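Local coordinates for protein purine nucleosidase, (IunH-1) (PDB 3T8J) that belongs to the nucleosidase superfamily and holds a sodium ion in its alpha/beta fold, at residues R56-A64 with L94-A104; R254-D262 with T272-W283. All coordinates share one frame; numbering follows the deposited sequence.

Overall arrangement
Contacts 1 and 2 lie at the two ends of one mixed sheet, on opposite sides of the chain's centre. Their centres are 36 Å apart, and their nearest atoms stay about 16 Å from each other. Both segments of contact 1 (56-64 with 94-104) precede those of contact 2 (254-262 with 272-283) in the chain. At the first end, strand 60-62 continues the parallel part of the sheet, and a loop and the start of helix 101-111 run along it. At the other end, strands 251-261 and 272-275 form an antiparallel hairpin. In the four-chain assembly, the helix start beside strand 60-62 meets the second subunit, and the hairpin with its 276-283 loop meets the third.

Contact 1: R56-A64 with L94-A104; sequences REIPVYPGA and LKAQEKHAALA
Pro62 O is gripped by Ala101 N (3.1 Å), which comes from above the carbonyl plane, 49° out of it, and His100 CA adds a CA-H...O contact. A water lies 2.8 Å from Pro62 O and near Glu98 O; it can give its protons to only some of its neighbours. Further back, Gln97 N bonds Val60 O at 2.9 Å, nearly along the C=O axis. Another water ties Val60 N to Lys95 O and to Gln97 NE2. The Gln97 chain bends at chi2 (-62°), which brings its amide back over Pro59 to this water.

The Tyr61 ring is held between two CH-pi contacts. Ala104 CB sits over the centre of one face, 3.5 Å from the centroid. Gln97 CG lies over the opposite face, nearer the rim. Lys99 O meets the ring edge in plane, 3.5 Å from Tyr61 CD1. Away from the tyrosine, Pro62 CG packs on Ala96 CB at 3.7 Å.

Gly63 CA lies over one face of the His100 ring, 4.0 Å from its centroid. In the plane of that ring, His100 ND1 accepts from Ala102 N (2.9 Å). His100 is thus the N-cap of helix 101-111. The arrangement is the outermost strand, within the chain, at the parallel end of a mixed alpha/beta sheet, bordered by a loop that leads into a capped helix.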
loop_
_atom_site.group_PDB
_atom_site.type_symbol
_atom_site.label_atom_id
_atom_site.label_comp_id
_atom_site.label_asym_id
_atom_site.label_seq_id
_atom_site.Cartn_x
_atom_site.Cartn_y
_atom_site.Cartn_z
ATOM N N ARG A 56 -43.453 20.519 -2.654
ATOM C CA ARG A 56 -42.371 21.347 -2.104
ATOM C C ARG A 56 -41.474 21.913 -3.195
ATOM O O ARG A 56 -41.387 21.345 -4.305
ATOM C CB ARG A 56 -41.561 20.544 -1.096
ATOM C CG ARG A 56 -42.343 20.058 0.118
ATOM C CD ARG A 56 -42.991 21.216 0.936
ATOM N NE ARG A 56 -42.050 22.314 1.198
ATOM C CZ ARG A 56 -41.267 22.427 2.278
ATOM N NH1 ARG A 56 -41.327 21.550 3.269
ATOM N NH2 ARG A 56 -40.429 23.455 2.366
ATOM N N GLU A 57 -40.842 23.042 -2.883
ATOM C CA GLU A 57 -39.949 23.739 -3.810
ATOM C C GLU A 57 -38.571 23.937 -3.152
ATOM O O GLU A 57 -37.861 24.918 -3.419
ATOM C CB GLU A 57 -40.574 25.071 -4.229
ATOM C CG GLU A 57 -41.881 24.854 -4.961
ATOM C CD GLU A 57 -42.584 26.127 -5.411
ATOM O OE1 GLU A 57 -41.959 27.215 -5.468
ATOM O OE2 GLU A 57 -43.801 26.027 -5.696
ATOM N N ILE A 58 -38.202 22.985 -2.302
ATOM C CA ILE A 58 -36.893 22.963 -1.623
ATOM C C ILE A 58 -35.792 22.949 -2.687
ATOM O O ILE A 58 -35.899 22.226 -3.668
ATOM C CB ILE A 58 -36.804 21.744 -0.693
ATOM C CG1 ILE A 58 -37.801 21.888 0.461
ATOM C CG2 ILE A 58 -35.342 21.548 -0.166
ATOM C CD1 ILE A 58 -38.116 20.600 1.182
ATOM N N PRO A 59 -34.742 23.764 -2.533
ATOM C CA PRO A 59 -33.736 23.769 -3.585
ATOM C C PRO A 59 -32.908 22.487 -3.642
ATOM O O PRO A 59 -32.555 21.914 -2.594
ATOM C CB PRO A 59 -32.846 24.949 -3.231
ATOM C CG PRO A 59 -33.012 25.101 -1.730
ATOM C CD PRO A 59 -34.431 24.741 -1.461
ATOM N N VAL A 60 -32.627 22.047 -4.867
ATOM C CA VAL A 60 -31.775 20.908 -5.167
ATOM C C VAL A 60 -30.476 21.410 -5.803
ATOM O O VAL A 60 -30.486 22.071 -6.848
ATOM C CB VAL A 60 -32.479 19.895 -6.122
ATOM C CG1 VAL A 60 -31.554 18.754 -6.480
ATOM C CG2 VAL A 60 -33.788 19.404 -5.448
ATOM N N TYR A 61 -29.357 21.154 -5.119
ATOM C CA TYR A 61 -28.047 21.584 -5.565
ATOM C C TYR A 61 -27.218 20.402 -6.067
ATOM O O TYR A 61 -26.780 19.545 -5.271
ATOM C CB TYR A 61 -27.293 22.268 -4.398
ATOM C CG TYR A 61 -27.932 23.526 -3.878
ATOM C CD1 TYR A 61 -27.700 24.745 -4.490
ATOM C CD2 TYR A 61 -28.758 23.516 -2.736
ATOM C CE1 TYR A 61 -28.288 25.875 -4.051
ATOM C CE2 TYR A 61 -29.339 24.676 -2.271
ATOM C CZ TYR A 61 -29.107 25.862 -2.927
ATOM O OH TYR A 61 -29.694 27.044 -2.492
ATOM N N PRO A 62 -26.967 20.349 -7.386
ATOM C CA PRO A 62 -26.078 19.321 -7.884
ATOM C C PRO A 62 -24.659 19.524 -7.359
ATOM O O PRO A 62 -24.131 20.634 -7.397
ATOM C CB PRO A 62 -26.151 19.508 -9.414
ATOM C CG PRO A 62 -27.490 20.196 -9.643
ATOM C CD PRO A 62 -27.499 21.178 -8.486
ATOM N N GLY A 63 -24.043 18.439 -6.918
ATOM C CA GLY A 63 -22.672 18.491 -6.401
ATOM C C GLY A 63 -21.701 17.684 -7.239
ATOM O O GLY A 63 -21.774 17.657 -8.485
ATOM N N ALA A 64 -20.773 17.013 -6.573
ATOM C CA ALA A 64 -19.784 16.186 -7.254
ATOM C C ALA A 64 -20.423 15.088 -8.104
ATOM O O ALA A 64 -21.306 14.395 -7.617
ATOM C CB ALA A 64 -18.829 15.555 -6.235
ATOM N N LEU A 94 -39.995 21.720 -11.612
ATOM C CA LEU A 94 -38.827 22.137 -10.848
ATOM C C LEU A 94 -37.540 21.947 -11.630
ATOM O O LEU A 94 -37.422 20.990 -12.406
ATOM C CB LEU A 94 -38.736 21.364 -9.522
ATOM C CG LEU A 94 -39.894 21.573 -8.531
ATOM C CD1 LEU A 94 -39.634 20.714 -7.279
ATOM C CD2 LEU A 94 -40.077 23.047 -8.138
ATOM N N LYS A 95 -36.589 22.856 -11.401
ATOM C CA LYS A 95 -35.262 22.818 -12.020
ATOM C C LYS A 95 -34.185 22.855 -10.938
ATOM O O LYS A 95 -34.364 23.491 -9.890
ATOM C CB LYS A 95 -35.075 24.013 -12.965
ATOM C CG LYS A 95 -36.052 24.043 -14.177
ATOM C CD LYS A 95 -35.905 25.343 -14.953
ATOM C CE LYS A 95 -36.881 25.424 -16.138
ATOM N NZ LYS A 95 -37.095 26.840 -16.593
ATOM N N ALA A 96 -33.062 22.189 -11.195
ATOM C CA ALA A 96 -31.910 22.224 -10.290
ATOM C C ALA A 96 -31.337 23.635 -10.175
ATOM O O ALA A 96 -31.406 24.433 -11.115
ATOM C CB ALA A 96 -30.821 21.276 -10.785
ATOM N N GLN A 97 -30.788 23.958 -8.997
ATOM C CA GLN A 97 -30.028 25.161 -8.818
ATOM C C GLN A 97 -28.719 25.089 -9.604
ATOM O O GLN A 97 -28.221 24.004 -9.887
ATOM C CB GLN A 97 -29.710 25.378 -7.325
ATOM C CG GLN A 97 -30.939 25.407 -6.403
ATOM C CD GLN A 97 -31.883 26.541 -6.711
ATOM O OE1 GLN A 97 -31.473 27.716 -6.800
ATOM N NE2 GLN A 97 -33.163 26.219 -6.852
ATOM N N GLU A 98 -28.132 26.249 -9.885
ATOM C CA GLU A 98 -26.816 26.302 -10.568
ATOM C C GLU A 98 -25.622 26.132 -9.628
ATOM O O GLU A 98 -24.612 25.522 -9.991
ATOM C CB GLU A 98 -26.671 27.611 -11.344
ATOM C CG GLU A 98 -27.750 27.852 -12.358
ATOM C CD GLU A 98 -27.373 27.353 -13.734
ATOM O OE1 GLU A 98 -26.689 26.301 -13.816
ATOM O OE2 GLU A 98 -27.757 28.026 -14.726
ATOM N N LYS A 99 -25.754 26.626 -8.407
ATOM C CA LYS A 99 -24.660 26.607 -7.432
ATOM C C LYS A 99 -24.264 25.184 -7.022
ATOM O O LYS A 99 -25.122 24.356 -6.794
ATOM C CB LYS A 99 -25.093 27.389 -6.188
ATOM C CG LYS A 99 -24.041 27.548 -5.132
ATOM C CD LYS A 99 -24.558 28.379 -3.935
ATOM C CE LYS A 99 -24.756 29.835 -4.272
ATOM N NZ LYS A 99 -23.453 30.565 -4.418
ATOM N N HIS A 100 -22.958 24.915 -6.949
ATOM C CA HIS A 100 -22.433 23.635 -6.519
ATOM C C HIS A 100 -22.869 23.349 -5.087
ATOM O O HIS A 100 -22.816 24.230 -4.239
ATOM C CB HIS A 100 -20.885 23.635 -6.587
ATOM C CG HIS A 100 -20.255 22.280 -6.517
ATOM N ND1 HIS A 100 -20.241 21.508 -5.371
ATOM C CD2 HIS A 100 -19.566 21.574 -7.444
ATOM C CE1 HIS A 100 -19.591 20.380 -5.610
ATOM N NE2 HIS A 100 -19.193 20.385 -6.873
ATOM N N ALA A 101 -23.297 22.118 -4.828
ATOM C CA ALA A 101 -23.652 21.672 -3.489
ATOM C C ALA A 101 -22.638 22.080 -2.413
ATOM O O ALA A 101 -23.049 22.448 -1.326
ATOM C CB ALA A 101 -23.825 20.160 -3.444
ATOM N N ALA A 102 -21.346 21.972 -2.692
ATOM C CA ALA A 102 -20.345 22.300 -1.623
ATOM C C ALA A 102 -20.438 23.757 -1.178
ATOM O O ALA A 102 -20.327 24.064 0.029
ATOM C CB ALA A 102 -18.933 21.961 -2.096
ATOM N N LEU A 103 -20.671 24.671 -2.116
ATOM C CA LEU A 103 -20.861 26.071 -1.815
ATOM C C LEU A 103 -22.193 26.337 -1.090
ATOM O O LEU A 103 -22.260 27.160 -0.148
ATOM C CB LEU A 103 -20.682 26.932 -3.074
ATOM C CG LEU A 103 -19.354 26.712 -3.823
ATOM C CD1 LEU A 103 -19.324 27.551 -5.110
ATOM C CD2 LEU A 103 -18.138 27.012 -2.945
ATOM N N ALA A 104 -23.254 25.626 -1.484
ATOM C CA ALA A 104 -24.536 25.715 -0.788
ATOM C C ALA A 104 -24.440 25.248 0.664
ATOM O O ALA A 104 -25.022 25.850 1.563
ATOM C CB ALA A 104 -25.620 24.918 -1.536
HETATM O O HOH W 1 -34.001 23.469 -7.152
HETATM O O HOH W 2 -24.239 22.539 -9.462
#

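Contact 2: R254-D262 with T272-W283; sequences REKRFVVID and TLVDRFDADTSW
Arg257 and Arg276 meet at the end away from the hairpin turn, where Arg276 CG lies over one face of the Arg257 guanidinium, 3.7 Å from Arg257 NH1. The extended Arg257 chain lays this group along Arg276 CB and CG. The two guanidinium planes are 85° apart. Arg257 CB packs on Val274 CG1. This is the looser side: Lys256 is exposed, and a water bridges Arg257 NE and Arg276 O. Nearby, the Phe277 ring turns an edge to Lys256 O. Of the two bonds between Phe258 and Asp275, only one is weak: Phe258 N to Asp275 O is 3.3 Å, but Asp275 N to Phe258 O is 2.8 Å and in the carbonyl plane.

The Asp275 carboxylate is a well-bonded point at this end. Asp275 OD2 accepts from Trp283 N and Ser282 OG, while Asp275 OD1 takes Phe277 N in an Asx turn. These bonds hold the 276-283 loop against the hairpin.

The part nearer the turn is tighter. Val260 and Leu273 form a hydrogen-bonded pair, with Val260 N to Leu273 O and Leu273 N to Val260 O both 2.8 Å. Val259 and Ile261 pack beside Val274 and Thr272 on one face of the sheet. On the other, Trp283 CB meets the edge of the Phe258 ring, 3.9 Å from Phe258 CE2.

Val259 and Val274 rest on Ile291 of strand 289-295. Ile261 packs against helices 163-167 and 169-177, and Trp283 touches Ile267 of the third subunit.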
loop_
_atom_site.group_PDB
_atom_site.type_symbol
_atom_site.label_atom_id
_atom_site.label_comp_id
_atom_site.label_asym_id
_atom_site.label_seq_id
_atom_site.Cartn_x
_atom_site.Cartn_y
_atom_site.Cartn_z
ATOM N N ARG A 254 -25.315 1.854 21.388
ATOM C CA ARG A 254 -24.336 2.734 20.741
ATOM C C ARG A 254 -22.985 2.626 21.458
ATOM O O ARG A 254 -22.956 2.414 22.676
ATOM C CB ARG A 254 -24.798 4.200 20.791
ATOM C CG ARG A 254 -26.190 4.465 20.215
ATOM C CD ARG A 254 -26.368 5.942 19.904
ATOM N NE ARG A 254 -27.758 6.372 19.852
ATOM C CZ ARG A 254 -28.159 7.592 19.485
ATOM N NH1 ARG A 254 -27.271 8.532 19.135
ATOM N NH2 ARG A 254 -29.452 7.884 19.490
ATOM N N GLU A 255 -21.889 2.786 20.722
ATOM C CA GLU A 255 -20.537 2.821 21.298
ATOM C C GLU A 255 -19.739 3.931 20.646
ATOM O O GLU A 255 -19.752 4.068 19.429
ATOM C CB GLU A 255 -19.778 1.519 21.009
ATOM C CG GLU A 255 -20.525 0.225 21.353
ATOM C CD GLU A 255 -20.677 -0.029 22.839
ATOM O OE1 GLU A 255 -20.032 0.662 23.677
ATOM O OE2 GLU A 255 -21.459 -0.949 23.188
ATOM N N LYS A 256 -19.000 4.704 21.423
ATOM C CA LYS A 256 -18.092 5.675 20.841
ATOM C C LYS A 256 -16.741 5.002 20.618
ATOM O O LYS A 256 -16.111 4.512 21.565
ATOM C CB LYS A 256 -17.942 6.887 21.762
ATOM C CG LYS A 256 -19.199 7.740 21.821
ATOM C CD LYS A 256 -18.972 9.052 22.587
ATOM C CE LYS A 256 -20.194 9.953 22.511
ATOM N NZ LYS A 256 -20.008 11.228 23.296
ATOM N N ARG A 257 -16.291 4.991 19.366
ATOM C CA ARG A 257 -15.084 4.266 18.985
ATOM C C ARG A 257 -14.225 5.074 18.026
ATOM O O ARG A 257 -14.653 6.142 17.575
ATOM C CB ARG A 257 -15.496 2.897 18.422
ATOM C CG ARG A 257 -15.785 1.942 19.600
ATOM C CD ARG A 257 -16.360 0.617 19.246
ATOM N NE ARG A 257 -16.604 -0.180 20.438
ATOM C CZ ARG A 257 -17.188 -1.384 20.449
ATOM N NH1 ARG A 257 -17.608 -1.954 19.323
ATOM N NH2 ARG A 257 -17.332 -2.031 21.599
ATOM N N PHE A 258 -13.020 4.581 17.727
ATOM C CA PHE A 258 -12.110 5.229 16.801
ATOM C C PHE A 258 -12.156 4.482 15.454
ATOM O O PHE A 258 -11.805 3.286 15.393
ATOM C CB PHE A 258 -10.671 5.277 17.347
ATOM C CG PHE A 258 -9.671 5.853 16.376
ATOM C CD1 PHE A 258 -9.752 7.173 15.981
ATOM C CD2 PHE A 258 -8.627 5.076 15.892
ATOM C CE1 PHE A 258 -8.837 7.704 15.091
ATOM C CE2 PHE A 258 -7.713 5.600 15.009
ATOM C CZ PHE A 258 -7.820 6.905 14.601
ATOM N N VAL A 259 -12.619 5.184 14.423
ATOM C CA VAL A 259 -12.822 4.600 13.069
ATOM C C VAL A 259 -11.742 5.126 12.124
ATOM O O VAL A 259 -11.561 6.346 12.003
ATOM C CB VAL A 259 -14.180 4.983 12.506
ATOM C CG1 VAL A 259 -14.355 4.348 11.093
ATOM C CG2 VAL A 259 -15.329 4.544 13.439
ATOM N N VAL A 260 -11.034 4.198 11.453
ATOM C CA VAL A 260 -10.061 4.528 10.427
ATOM C C VAL A 260 -10.662 4.119 9.075
ATOM O O VAL A 260 -11.240 3.037 9.009
ATOM C CB VAL A 260 -8.759 3.793 10.619
ATOM C CG1 VAL A 260 -7.785 4.088 9.476
ATOM C CG2 VAL A 260 -8.099 4.250 11.958
ATOM N N ILE A 261 -10.573 5.021 8.094
ATOM C CA ILE A 261 -11.052 4.717 6.723
ATOM C C ILE A 261 -9.869 4.259 5.894
ATOM O O ILE A 261 -8.852 4.954 5.780
ATOM C CB ILE A 261 -11.643 5.961 6.082
ATOM C CG1 ILE A 261 -12.715 6.620 6.949
ATOM C CG2 ILE A 261 -12.178 5.615 4.662
ATOM C CD1 ILE A 261 -13.926 5.720 7.262
ATOM N N ASP A 262 -10.007 3.101 5.253
ATOM C CA ASP A 262 -8.998 2.634 4.283
ATOM C C ASP A 262 -9.232 3.347 2.935
ATOM O O ASP A 262 -10.294 3.165 2.310
ATOM C CB ASP A 262 -9.061 1.122 4.110
ATOM C CG ASP A 262 -7.997 0.593 3.153
ATOM O OD1 ASP A 262 -7.862 1.124 2.023
ATOM O OD2 ASP A 262 -7.301 -0.388 3.520
ATOM N N THR A 272 -14.115 0.354 6.891
ATOM C CA THR A 272 -14.157 1.109 8.174
ATOM C C THR A 272 -13.576 0.200 9.264
ATOM O O THR A 272 -14.197 -0.798 9.671
ATOM C CB THR A 272 -15.594 1.518 8.523
ATOM O OG1 THR A 272 -16.437 0.356 8.500
ATOM C CG2 THR A 272 -16.143 2.565 7.541
ATOM N N LEU A 273 -12.367 0.548 9.721
ATOM C CA LEU A 273 -11.592 -0.251 10.689
ATOM C C LEU A 273 -11.795 0.372 12.074
ATOM O O LEU A 273 -11.418 1.512 12.271
ATOM C CB LEU A 273 -10.123 -0.230 10.287
ATOM C CG LEU A 273 -9.909 -0.646 8.807
ATOM C CD1 LEU A 273 -8.562 -0.179 8.294
ATOM C CD2 LEU A 273 -10.183 -2.144 8.558
ATOM N N VAL A 274 -12.379 -0.410 12.978
ATOM C CA VAL A 274 -12.876 0.144 14.252
ATOM C C VAL A 274 -12.056 -0.347 15.457
ATOM O O VAL A 274 -11.987 -1.551 15.730
ATOM C CB VAL A 274 -14.342 -0.199 14.448
ATOM C CG1 VAL A 274 -14.858 0.385 15.762
ATOM C CG2 VAL A 274 -15.203 0.339 13.269
ATOM N N ASP A 275 -11.412 0.597 16.155
ATOM C CA ASP A 275 -10.708 0.332 17.407
ATOM C C ASP A 275 -11.729 0.430 18.534
ATOM O O ASP A 275 -12.336 1.495 18.740
ATOM C CB ASP A 275 -9.557 1.331 17.556
ATOM C CG ASP A 275 -8.604 0.998 18.711
ATOM O OD1 ASP A 275 -8.939 0.145 19.550
ATOM O OD2 ASP A 275 -7.465 1.536 18.682
ATOM N N ARG A 276 -11.899 -0.674 19.262
ATOM C CA ARG A 276 -12.831 -0.797 20.382
ATOM C C ARG A 276 -12.110 -0.603 21.729
ATOM O O ARG A 276 -12.739 -0.730 22.804
ATOM C CB ARG A 276 -13.505 -2.181 20.363
ATOM C CG ARG A 276 -14.032 -2.661 18.995
ATOM C CD ARG A 276 -14.470 -4.133 19.052
ATOM N NE ARG A 276 -13.331 -4.991 19.361
ATOM C CZ ARG A 276 -12.408 -5.385 18.487
ATOM N NH1 ARG A 276 -12.509 -5.070 17.204
ATOM N NH2 ARG A 276 -11.375 -6.104 18.939
ATOM N N PHE A 277 -10.793 -0.344 21.681
ATOM C CA PHE A 277 -9.940 -0.153 22.873
ATOM C C PHE A 277 -9.812 -1.429 23.727
ATOM O O PHE A 277 -9.535 -1.352 24.930
ATOM C CB PHE A 277 -10.447 1.046 23.721
ATOM C CG PHE A 277 -10.961 2.217 22.890
ATOM C CD1 PHE A 277 -10.134 2.863 21.978
ATOM C CD2 PHE A 277 -12.268 2.659 23.006
ATOM C CE1 PHE A 277 -10.574 3.941 21.230
ATOM C CE2 PHE A 277 -12.722 3.742 22.243
ATOM C CZ PHE A 277 -11.870 4.381 21.357
ATOM N N ASP A 278 -10.004 -2.593 23.106
ATOM C CA ASP A 278 -9.977 -3.899 23.784
ATOM C C ASP A 278 -8.936 -4.870 23.206
ATOM O O ASP A 278 -8.965 -6.065 23.496
ATOM C CB ASP A 278 -11.362 -4.569 23.729
ATOM C CG ASP A 278 -11.777 -4.982 22.331
ATOM O OD1 ASP A 278 -10.976 -4.842 21.368
ATOM O OD2 ASP A 278 -12.912 -5.498 22.192
ATOM N N ALA A 279 -8.034 -4.389 22.365
ATOM C CA ALA A 279 -7.005 -5.263 21.801
ATOM C C ALA A 279 -5.652 -5.056 22.466
ATOM O O ALA A 279 -5.500 -4.169 23.339
ATOM C CB ALA A 279 -6.924 -5.058 20.268
ATOM N N ASP A 280 -4.688 -5.918 22.123
ATOM C CA ASP A 280 -3.334 -5.874 22.739
ATOM C C ASP A 280 -2.539 -4.664 22.265
ATOM O O ASP A 280 -1.555 -4.275 22.908
ATOM C CB ASP A 280 -2.553 -7.150 22.416
ATOM C CG ASP A 280 -3.259 -8.407 22.897
ATOM O OD1 ASP A 280 -3.949 -8.357 23.956
ATOM O OD2 ASP A 280 -3.069 -9.479 22.258
ATOM N N THR A 281 -2.943 -4.086 21.140
ATOM C CA THR A 281 -2.439 -2.815 20.656
ATOM C C THR A 281 -3.637 -1.938 20.282
ATOM O O THR A 281 -4.771 -2.420 20.130
ATOM C CB THR A 281 -1.478 -2.955 19.458
ATOM O OG1 THR A 281 -2.222 -3.380 18.298
ATOM C CG2 THR A 281 -0.357 -3.958 19.737
ATOM N N SER A 282 -3.389 -0.641 20.150
ATOM C CA SER A 282 -4.456 0.314 19.856
ATOM C C SER A 282 -3.885 1.412 18.970
ATOM O O SER A 282 -2.689 1.740 19.029
ATOM C CB SER A 282 -5.088 0.843 21.145
ATOM O OG SER A 282 -6.037 1.887 20.954
ATOM N N TRP A 283 -4.725 1.934 18.095
ATOM C CA TRP A 283 -4.301 2.943 17.152
ATOM C C TRP A 283 -4.434 4.350 17.727
ATOM O O TRP A 283 -3.581 5.222 17.483
ATOM C CB TRP A 283 -5.153 2.833 15.894
ATOM C CG TRP A 283 -5.026 1.502 15.222
ATOM C CD1 TRP A 283 -3.911 0.719 15.114
ATOM C CD2 TRP A 283 -6.068 0.808 14.516
ATOM N NE1 TRP A 283 -4.200 -0.426 14.389
ATOM C CE2 TRP A 283 -5.515 -0.390 14.024
ATOM C CE3 TRP A 283 -7.413 1.086 14.275
ATOM C CZ2 TRP A 283 -6.262 -1.312 13.269
ATOM C CZ3 TRP A 283 -8.153 0.189 13.526
ATOM C CH2 TRP A 283 -7.574 -0.997 13.033
HETATM O O HOH W 3 -15.253 0.202 22.961
#